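Local coordinates for protein exoglucanase A (Cellulomonas fimi, PDB 7CBD) that hydrolyses the beta-1,4-glucosidic linkages of cellulose with inversion at the anomeric carbon, chiefly releasing cellobiose, through this family 6 catalytic domain, at residues F223-T237 with G285-N299. Residues are numbered along the deposited sequence; the frame is centred on the assembly and turned at random. Where two conformers were deposited one is given.
Sequences FASIDGFVSDVANTT and GFPSSIGMLVDTSRN
The carboxylate of Asp295 joins the Asp232-Asn235 turn to Ser297: OD2 takes the amide of Ala234 (N to OD2 3.0 Å) on the anti side, well out of the carboxylate plane, while OD1 accepts both N and OG of Ser297 from above one face, closing an Asx turn. CG anti to the backbone N (chi1 -177°) carries the group across. Cut back to an alanine, this position would probably leave the Ala234 amide and both donors of Ser297 without their acceptor, and the turn less firmly held. Asn299 ND2 donates to Asp232 OD2 (3.0 Å), the amide turned 45° from the carboxylate. Two waters link Asn235 O to Arg298, through N and NE; Arg298 NH2 bonds weakly to Ala234 O and salt-bridges Asp371, a predicted active-site residue, probably placing these loops at the active-site edge. Strands 228-231 and 291-295 run parallel, Leu293 N meeting Phe229 O at 2.8 Å. At the far end Phe286 is sandwiched, edges of Phe223 and Phe229 on opposite faces, in two T-shaped pairs (centroids 4.9 and 5.1 Å apart). Strand 187-192 flanks 228-231 and strand 358-362 flanks 291-295 in the family's distorted barrel; helix 270-283 covers Phe229 and Ser231, helix 202-218 Phe223 and Phe286.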
ATOM      1  N   PHE A 223     -23.527   0.340  -4.243  1.00  7.68           N
ATOM      2  CA  PHE A 223     -22.316  -0.244  -4.808  1.00  8.20           C
ATOM      3  C   PHE A 223     -21.543   0.748  -5.667  1.00  9.19           C
ATOM      4  O   PHE A 223     -20.318   0.648  -5.768  1.00 10.41           O
ATOM      5  CB  PHE A 223     -22.647  -1.534  -5.557  1.00  8.78           C
ATOM      6  CG  PHE A 223     -22.993  -2.674  -4.638  1.00  9.09           C
ATOM      7  CD1 PHE A 223     -21.995  -3.357  -3.961  1.00  9.80           C
ATOM      8  CD2 PHE A 223     -24.315  -3.027  -4.407  1.00  9.91           C
ATOM      9  CE1 PHE A 223     -22.308  -4.388  -3.085  1.00 10.19           C
ATOM     10  CE2 PHE A 223     -24.636  -4.056  -3.534  1.00 11.07           C
ATOM     11  CZ  PHE A 223     -23.631  -4.739  -2.876  1.00 11.41           C
ATOM     12  N   ALA A 224     -22.219   1.737  -6.253  1.00  8.81           N
ATOM     13  CA  ALA A 224     -21.521   2.729  -7.066  1.00  8.90           C
ATOM     14  C   ALA A 224     -20.514   3.556  -6.271  1.00  7.41           C
ATOM     15  O   ALA A 224     -19.646   4.203  -6.872  1.00  8.29           O
ATOM     16  CB  ALA A 224     -22.531   3.659  -7.736  1.00 10.82           C
ATOM     17  N   SER A 225     -20.616   3.564  -4.942  0.80  6.63           N
ATOM     18  CA  SER A 225     -19.701   4.360  -4.125  0.80  6.42           C
ATOM     19  C   SER A 225     -18.266   3.874  -4.201  0.80  6.97           C
ATOM     20  O   SER A 225     -17.349   4.655  -3.920  0.80  7.77           O
ATOM     21  CB  SER A 225     -20.138   4.324  -2.665  0.80  6.38           C
ATOM     22  OG  SER A 225     -21.421   4.894  -2.511  0.80  6.08           O
ATOM     23  N   ILE A 226     -18.057   2.606  -4.535  1.00  6.29           N
ATOM     24  CA  ILE A 226     -16.739   1.988  -4.527  1.00  5.84           C
ATOM     25  C   ILE A 226     -16.380   1.607  -5.954  1.00  5.24           C
ATOM     26  O   ILE A 226     -17.019   0.735  -6.554  1.00  6.70           O
ATOM     27  CB  ILE A 226     -16.710   0.761  -3.601  1.00  6.58           C
ATOM     28  CG1 ILE A 226     -17.010   1.175  -2.157  1.00  7.75           C
ATOM     29  CG2 ILE A 226     -15.373   0.055  -3.691  1.00  7.36           C
ATOM     30  CD1 ILE A 226     -17.295   0.011  -1.227  1.00  8.76           C
ATOM     31  N   ASP A 227     -15.341   2.244  -6.491  1.00  5.10           N
ATOM     32  CA  ASP A 227     -14.931   1.968  -7.863  1.00  5.50           C
ATOM     33  C   ASP A 227     -14.070   0.719  -7.980  1.00  5.43           C
ATOM     34  O   ASP A 227     -14.088   0.050  -9.021  1.00  6.69           O
ATOM     35  CB  ASP A 227     -14.189   3.179  -8.411  1.00  5.57           C
ATOM     36  CG  ASP A 227     -15.098   4.370  -8.552  1.00  6.61           C
ATOM     37  OD1 ASP A 227     -15.906   4.399  -9.505  1.00  6.98           O
ATOM     38  OD2 ASP A 227     -15.024   5.266  -7.695  1.00  7.56           O
ATOM     39  N   GLY A 228     -13.330   0.383  -6.932  1.00  5.71           N
ATOM     40  CA  GLY A 228     -12.432  -0.747  -6.998  1.00  5.48           C
ATOM     41  C   GLY A 228     -11.789  -0.979  -5.652  1.00  4.47           C
ATOM     42  O   GLY A 228     -12.195  -0.404  -4.638  1.00  5.47           O
ATOM     43  N   PHE A 229     -10.764  -1.824  -5.661  1.00  5.39           N
ATOM     44  CA  PHE A 229     -10.110  -2.288  -4.443  1.00  4.82           C
ATOM     45  C   PHE A 229      -8.605  -2.305  -4.662  1.00  5.35           C
ATOM     46  O   PHE A 229      -8.135  -2.534  -5.775  1.00  6.90           O
ATOM     47  CB  PHE A 229     -10.634  -3.682  -4.080  1.00  6.04           C
ATOM     48  CG  PHE A 229     -12.109  -3.693  -3.818  1.00  6.18           C
ATOM     49  CD1 PHE A 229     -12.597  -3.504  -2.537  1.00  7.43           C
ATOM     50  CD2 PHE A 229     -13.018  -3.834  -4.864  1.00  7.66           C
ATOM     51  CE1 PHE A 229     -13.962  -3.471  -2.296  1.00  8.09           C
ATOM     52  CE2 PHE A 229     -14.377  -3.796  -4.631  1.00  8.26           C
ATOM     53  CZ  PHE A 229     -14.847  -3.620  -3.348  1.00  8.36           C
ATOM     54  N   VAL A 230      -7.843  -2.061  -3.595  1.00  5.05           N
ATOM     55  CA  VAL A 230      -6.384  -2.014  -3.692  1.00  4.96           C
ATOM     56  C   VAL A 230      -5.762  -2.909  -2.624  1.00  4.72           C
ATOM     57  O   VAL A 230      -6.139  -2.840  -1.447  1.00  5.60           O
ATOM     58  CB  VAL A 230      -5.836  -0.567  -3.630  1.00  4.64           C
ATOM     59  CG1 VAL A 230      -6.342   0.187  -2.408  1.00  6.15           C
ATOM     60  CG2 VAL A 230      -4.317  -0.552  -3.710  1.00  5.67           C
ATOM     61  N   SER A 231      -4.829  -3.763  -3.046  1.00  4.39           N
ATOM     62  CA  SER A 231      -4.146  -4.673  -2.137  1.00  4.31           C
ATOM     63  C   SER A 231      -2.676  -4.297  -1.978  1.00  3.87           C
ATOM     64  O   SER A 231      -2.100  -3.564  -2.792  1.00  4.78           O
ATOM     65  CB  SER A 231      -4.270  -6.134  -2.592  1.00  5.24           C
ATOM     66  OG  SER A 231      -3.262  -6.481  -3.528  1.00  6.14           O
ATOM     67  N   ASP A 232      -2.087  -4.806  -0.896  1.00  3.83           N
ATOM     68  CA  ASP A 232      -0.660  -4.727  -0.611  1.00  4.68           C
ATOM     69  C   ASP A 232      -0.211  -3.325  -0.229  1.00  5.11           C
ATOM     70  O   ASP A 232       1.008  -3.067  -0.225  1.00  5.53           O
ATOM     71  CB  ASP A 232       0.193  -5.249  -1.782  1.00  5.76           C
ATOM     72  CG  ASP A 232       1.322  -6.179  -1.360  1.00  5.56           C
ATOM     73  OD1 ASP A 232       1.378  -6.627  -0.196  1.00  6.49           O
ATOM     74  OD2 ASP A 232       2.151  -6.489  -2.253  1.00  6.44           O
ATOM     75  N   VAL A 233      -1.130  -2.400   0.097  1.00  5.34           N
ATOM     76  CA  VAL A 233      -0.634  -1.056   0.384  1.00  6.35           C
ATOM     77  C   VAL A 233       0.259  -1.050   1.611  1.00  5.21           C
ATOM     78  O   VAL A 233      -0.057  -1.617   2.671  1.00  5.88           O
ATOM     79  CB  VAL A 233      -1.640   0.108   0.260  1.00 12.92           C
ATOM     80  CG1 VAL A 233      -3.001  -0.271  -0.327  1.00  9.12           C
ATOM     81  CG2 VAL A 233      -1.656   0.989   1.465  1.00 11.70           C
ATOM     82  N   ALA A 234       1.431  -0.467   1.435  1.00  5.58           N
ATOM     83  CA  ALA A 234       2.471  -0.380   2.446  1.00  6.52           C
ATOM     84  C   ALA A 234       2.977  -1.735   2.903  1.00  6.64           C
ATOM     85  O   ALA A 234       3.675  -1.810   3.911  1.00  9.08           O
ATOM     86  CB  ALA A 234       2.052   0.484   3.641  1.00  6.64           C
ATOM     87  N   ASN A 235       2.664  -2.807   2.180  1.00  5.05           N
ATOM     88  CA  ASN A 235       3.137  -4.144   2.503  1.00  5.08           C
ATOM     89  C   ASN A 235       4.122  -4.606   1.440  1.00  5.79           C
ATOM     90  O   ASN A 235       4.502  -3.851   0.537  1.00  5.91           O
ATOM     91  CB  ASN A 235       1.965  -5.116   2.709  1.00  7.01           C
ATOM     92  CG  ASN A 235       2.287  -6.213   3.720  1.00  6.39           C
ATOM     93  OD1 ASN A 235       2.946  -7.201   3.393  1.00  7.45           O
ATOM     94  ND2 ASN A 235       1.844  -6.033   4.956  1.00  6.62           N
ATOM     95  N   THR A 236       4.564  -5.853   1.577  1.00  5.47           N
ATOM     96  CA  THR A 236       5.636  -6.391   0.757  1.00  5.28           C
ATOM     97  C   THR A 236       5.308  -7.744   0.145  1.00  5.51           C
ATOM     98  O   THR A 236       6.176  -8.324  -0.512  1.00  6.54           O
ATOM     99  CB  THR A 236       6.944  -6.494   1.558  1.00  6.48           C
ATOM    100  OG1 THR A 236       6.743  -7.342   2.696  1.00  6.84           O
ATOM    101  CG2 THR A 236       7.391  -5.123   2.035  1.00  7.31           C
ATOM    102  N   THR A 237       4.096  -8.253   0.311  1.00  5.84           N
ATOM    103  CA  THR A 237       3.782  -9.568  -0.227  1.00  6.05           C
ATOM    104  C   THR A 237       3.998  -9.556  -1.738  1.00  6.28           C
ATOM    105  O   THR A 237       3.543  -8.622  -2.412  1.00  6.01           O
ATOM    106  CB  THR A 237       2.343  -9.912   0.116  1.00  6.12           C
ATOM    107  OG1 THR A 237       2.216  -9.927   1.544  1.00  7.65           O
ATOM    108  CG2 THR A 237       1.964 -11.271  -0.448  1.00  8.07           C
ATOM    109  N   GLY A 285     -22.070  -9.108  -4.062  1.00  8.22           N
ATOM    110  CA  GLY A 285     -22.990  -8.090  -4.532  1.00  8.37           C
ATOM    111  C   GLY A 285     -22.372  -7.006  -5.393  1.00  7.77           C
ATOM    112  O   GLY A 285     -23.103  -6.227  -6.005  1.00  8.15           O
ATOM    113  N   PHE A 286     -21.043  -6.933  -5.456  1.00  7.37           N
ATOM    114  CA  PHE A 286     -20.402  -5.906  -6.262  1.00  6.93           C
ATOM    115  C   PHE A 286     -20.548  -6.230  -7.745  1.00  7.21           C
ATOM    116  O   PHE A 286     -20.579  -7.400  -8.131  1.00  7.66           O
ATOM    117  CB  PHE A 286     -18.921  -5.799  -5.894  1.00  7.01           C
ATOM    118  CG  PHE A 286     -18.692  -5.098  -4.590  1.00  6.47           C
ATOM    119  CD1 PHE A 286     -18.579  -3.714  -4.546  1.00  7.05           C
ATOM    120  CD2 PHE A 286     -18.654  -5.812  -3.395  1.00  6.59           C
ATOM    121  CE1 PHE A 286     -18.405  -3.055  -3.341  1.00  7.98           C
ATOM    122  CE2 PHE A 286     -18.481  -5.155  -2.187  1.00  7.14           C
ATOM    123  CZ  PHE A 286     -18.353  -3.772  -2.164  1.00  7.53           C
ATOM    124  N   PRO A 287     -20.638  -5.211  -8.599  1.00  6.93           N
ATOM    125  CA  PRO A 287     -20.701  -5.471 -10.039  1.00  7.19           C
ATOM    126  C   PRO A 287     -19.366  -5.999 -10.539  1.00  7.33           C
ATOM    127  O   PRO A 287     -18.300  -5.677 -10.007  1.00  8.43           O
ATOM    128  CB  PRO A 287     -21.011  -4.095 -10.636  1.00  7.73           C
ATOM    129  CG  PRO A 287     -20.419  -3.119  -9.650  1.00  8.02           C
ATOM    130  CD  PRO A 287     -20.616  -3.769  -8.292  1.00  7.42           C
ATOM    131  N   SER A 288     -19.428  -6.827 -11.584  1.00  8.25           N
ATOM    132  CA  SER A 288     -18.212  -7.432 -12.120  1.00 10.18           C
ATOM    133  C   SER A 288     -17.219  -6.394 -12.630  1.00  8.40           C
ATOM    134  O   SER A 288     -16.030  -6.708 -12.775  1.00  9.33           O
ATOM    135  CB  SER A 288     -18.557  -8.443 -13.215  1.00 13.59           C
ATOM    136  OG  SER A 288     -19.165  -7.805 -14.322  1.00 16.54           O
ATOM    137  N   SER A 289     -17.676  -5.169 -12.900  0.89  7.93           N
ATOM    138  CA  SER A 289     -16.836  -4.095 -13.416  0.89  7.16           C
ATOM    139  C   SER A 289     -15.839  -3.557 -12.394  0.89  7.15           C
ATOM    140  O   SER A 289     -14.962  -2.779 -12.775  0.89  7.28           O
ATOM    141  CB  SER A 289     -17.730  -2.948 -13.894  0.89  7.74           C
ATOM    142  OG  SER A 289     -18.670  -2.593 -12.891  0.89  8.36           O
ATOM    143  N   ILE A 290     -15.949  -3.923 -11.115  1.00  6.31           N
ATOM    144  CA  ILE A 290     -14.957  -3.453 -10.150  1.00  6.07           C
ATOM    145  C   ILE A 290     -13.560  -3.842 -10.624  1.00  6.66           C
ATOM    146  O   ILE A 290     -13.347  -4.929 -11.176  1.00  7.39           O
ATOM    147  CB  ILE A 290     -15.227  -3.964  -8.723  1.00  6.22           C
ATOM    148  CG1 ILE A 290     -15.287  -5.500  -8.686  1.00  6.89           C
ATOM    149  CG2 ILE A 290     -16.491  -3.305  -8.148  1.00  8.35           C
ATOM    150  CD1 ILE A 290     -15.184  -6.118  -7.293  1.00  7.60           C
ATOM    151  N   GLY A 291     -12.605  -2.938 -10.420  1.00  6.12           N
ATOM    152  CA  GLY A 291     -11.223  -3.177 -10.787  1.00  6.56           C
ATOM    153  C   GLY A 291     -10.323  -3.219  -9.572  1.00  6.12           C
ATOM    154  O   GLY A 291     -10.685  -2.734  -8.493  1.00  7.22           O
ATOM    155  N   MET A 292      -9.135  -3.787  -9.742  1.00  5.74           N
ATOM    156  CA  MET A 292      -8.211  -4.030  -8.647  1.00  6.12           C
ATOM    157  C   MET A 292      -6.905  -3.294  -8.902  1.00  5.23           C
ATOM    158  O   MET A 292      -6.474  -3.139 -10.048  1.00  5.67           O
ATOM    159  CB  MET A 292      -7.912  -5.535  -8.494  1.00  6.59           C
ATOM    160  CG  MET A 292      -9.163  -6.419  -8.536  1.00  8.14           C
ATOM    161  SD  MET A 292     -10.385  -6.121  -7.242  1.00  8.24           S
ATOM    162  CE  MET A 292      -9.573  -6.965  -5.898  1.00 11.12           C
ATOM    163  N   LEU A 293      -6.276  -2.852  -7.817  1.00  5.22           N
ATOM    164  CA  LEU A 293      -4.935  -2.290  -7.847  1.00  5.18           C
ATOM    165  C   LEU A 293      -4.047  -3.099  -6.914  1.00  4.48           C
ATOM    166  O   LEU A 293      -4.520  -3.621  -5.904  1.00  5.77           O
ATOM    167  CB  LEU A 293      -4.916  -0.844  -7.337  1.00  6.40           C
ATOM    168  CG  LEU A 293      -5.810   0.174  -8.036  1.00  5.65           C
ATOM    169  CD1 LEU A 293      -5.770   1.487  -7.281  1.00  6.86           C
ATOM    170  CD2 LEU A 293      -5.366   0.381  -9.481  1.00  7.60           C
ATOM    171  N   VAL A 294      -2.757  -3.200  -7.243  1.00  4.61           N
ATOM    172  CA  VAL A 294      -1.751  -3.699  -6.312  1.00  5.09           C
ATOM    173  C   VAL A 294      -0.717  -2.603  -6.099  1.00  4.51           C
ATOM    174  O   VAL A 294      -0.214  -2.031  -7.072  1.00  5.34           O
ATOM    175  CB  VAL A 294      -1.069  -4.993  -6.798  1.00  6.62           C
ATOM    176  CG1 VAL A 294      -0.041  -5.457  -5.769  1.00  6.65           C
ATOM    177  CG2 VAL A 294      -2.081  -6.085  -7.035  1.00  6.65           C
ATOM    178  N   ASP A 295      -0.410  -2.313  -4.831  1.00  4.84           N
ATOM    179  CA  ASP A 295       0.711  -1.456  -4.466  1.00  4.67           C
ATOM    180  C   ASP A 295       1.987  -2.267  -4.640  1.00  4.91           C
ATOM    181  O   ASP A 295       2.269  -3.165  -3.839  1.00  5.49           O
ATOM    182  CB  ASP A 295       0.562  -1.015  -3.012  1.00  4.04           C
ATOM    183  CG  ASP A 295       1.649  -0.046  -2.571  1.00  4.73           C
ATOM    184  OD1 ASP A 295       2.555   0.258  -3.376  1.00  5.03           O
ATOM    185  OD2 ASP A 295       1.592   0.431  -1.419  1.00  5.61           O
ATOM    186  N   THR A 296       2.747  -1.960  -5.694  1.00  5.44           N
ATOM    187  CA  THR A 296       3.979  -2.669  -6.031  1.00  4.60           C
ATOM    188  C   THR A 296       5.228  -1.927  -5.558  1.00  5.26           C
ATOM    189  O   THR A 296       6.344  -2.242  -5.994  1.00  6.04           O
ATOM    190  CB  THR A 296       4.039  -2.922  -7.540  1.00  6.00           C
ATOM    191  OG1 THR A 296       3.894  -1.677  -8.232  1.00  6.21           O
ATOM    192  CG2 THR A 296       2.927  -3.863  -7.975  1.00  6.91           C
ATOM    193  N   SER A 297       5.063  -0.977  -4.635  1.00  5.15           N
ATOM    194  CA  SER A 297       6.172  -0.126  -4.219  1.00  5.05           C
ATOM    195  C   SER A 297       7.329  -0.915  -3.619  1.00  5.10           C
ATOM    196  O   SER A 297       8.495  -0.547  -3.812  1.00  6.57           O
ATOM    197  CB  SER A 297       5.676   0.915  -3.222  1.00  5.64           C
ATOM    198  OG  SER A 297       4.956   0.326  -2.148  1.00  5.89           O
ATOM    199  N   ARG A 298       7.033  -1.968  -2.845  1.00  5.52           N
ATOM    200  CA  ARG A 298       8.077  -2.609  -2.054  1.00  5.91           C
ATOM    201  C   ARG A 298       7.943  -4.126  -2.026  1.00  5.24           C
ATOM    202  O   ARG A 298       8.400  -4.769  -1.074  1.00  6.11           O
ATOM    203  CB  ARG A 298       8.133  -2.035  -0.628  1.00  6.36           C
ATOM    204  CG  ARG A 298       8.365  -0.527  -0.593  1.00  6.93           C
ATOM    205  CD  ARG A 298       8.513   0.012   0.817  1.00  7.23           C
ATOM    206  NE  ARG A 298       7.305  -0.257   1.596  1.00  6.99           N
ATOM    207  CZ  ARG A 298       7.138   0.088   2.871  1.00  7.18           C
ATOM    208  NH1 ARG A 298       8.113   0.713   3.531  1.00  8.24           N
ATOM    209  NH2 ARG A 298       6.001  -0.210   3.496  1.00  8.55           N
ATOM    210  N   ASN A 299       7.359  -4.724  -3.070  1.00  5.20           N
ATOM    211  CA  ASN A 299       7.068  -6.154  -3.079  1.00  5.66           C
ATOM    212  C   ASN A 299       7.896  -6.933  -4.100  1.00  5.74           C
ATOM    213  O   ASN A 299       7.529  -8.057  -4.452  1.00  6.52           O
ATOM    214  CB  ASN A 299       5.568  -6.433  -3.250  1.00  5.84           C
ATOM    215  CG  ASN A 299       5.035  -6.024  -4.612  1.00  6.46           C
ATOM    216  OD1 ASN A 299       5.771  -5.543  -5.468  1.00  6.62           O
ATOM    217  ND2 ASN A 299       3.732  -6.212  -4.813  1.00  8.27           N
TER
HETATM  218  O   HOH W   1       4.870  -1.073   0.353  1.00  5.92           O
HETATM  219  O   HOH W   2       4.512  -3.290  -2.231  1.00  6.13           O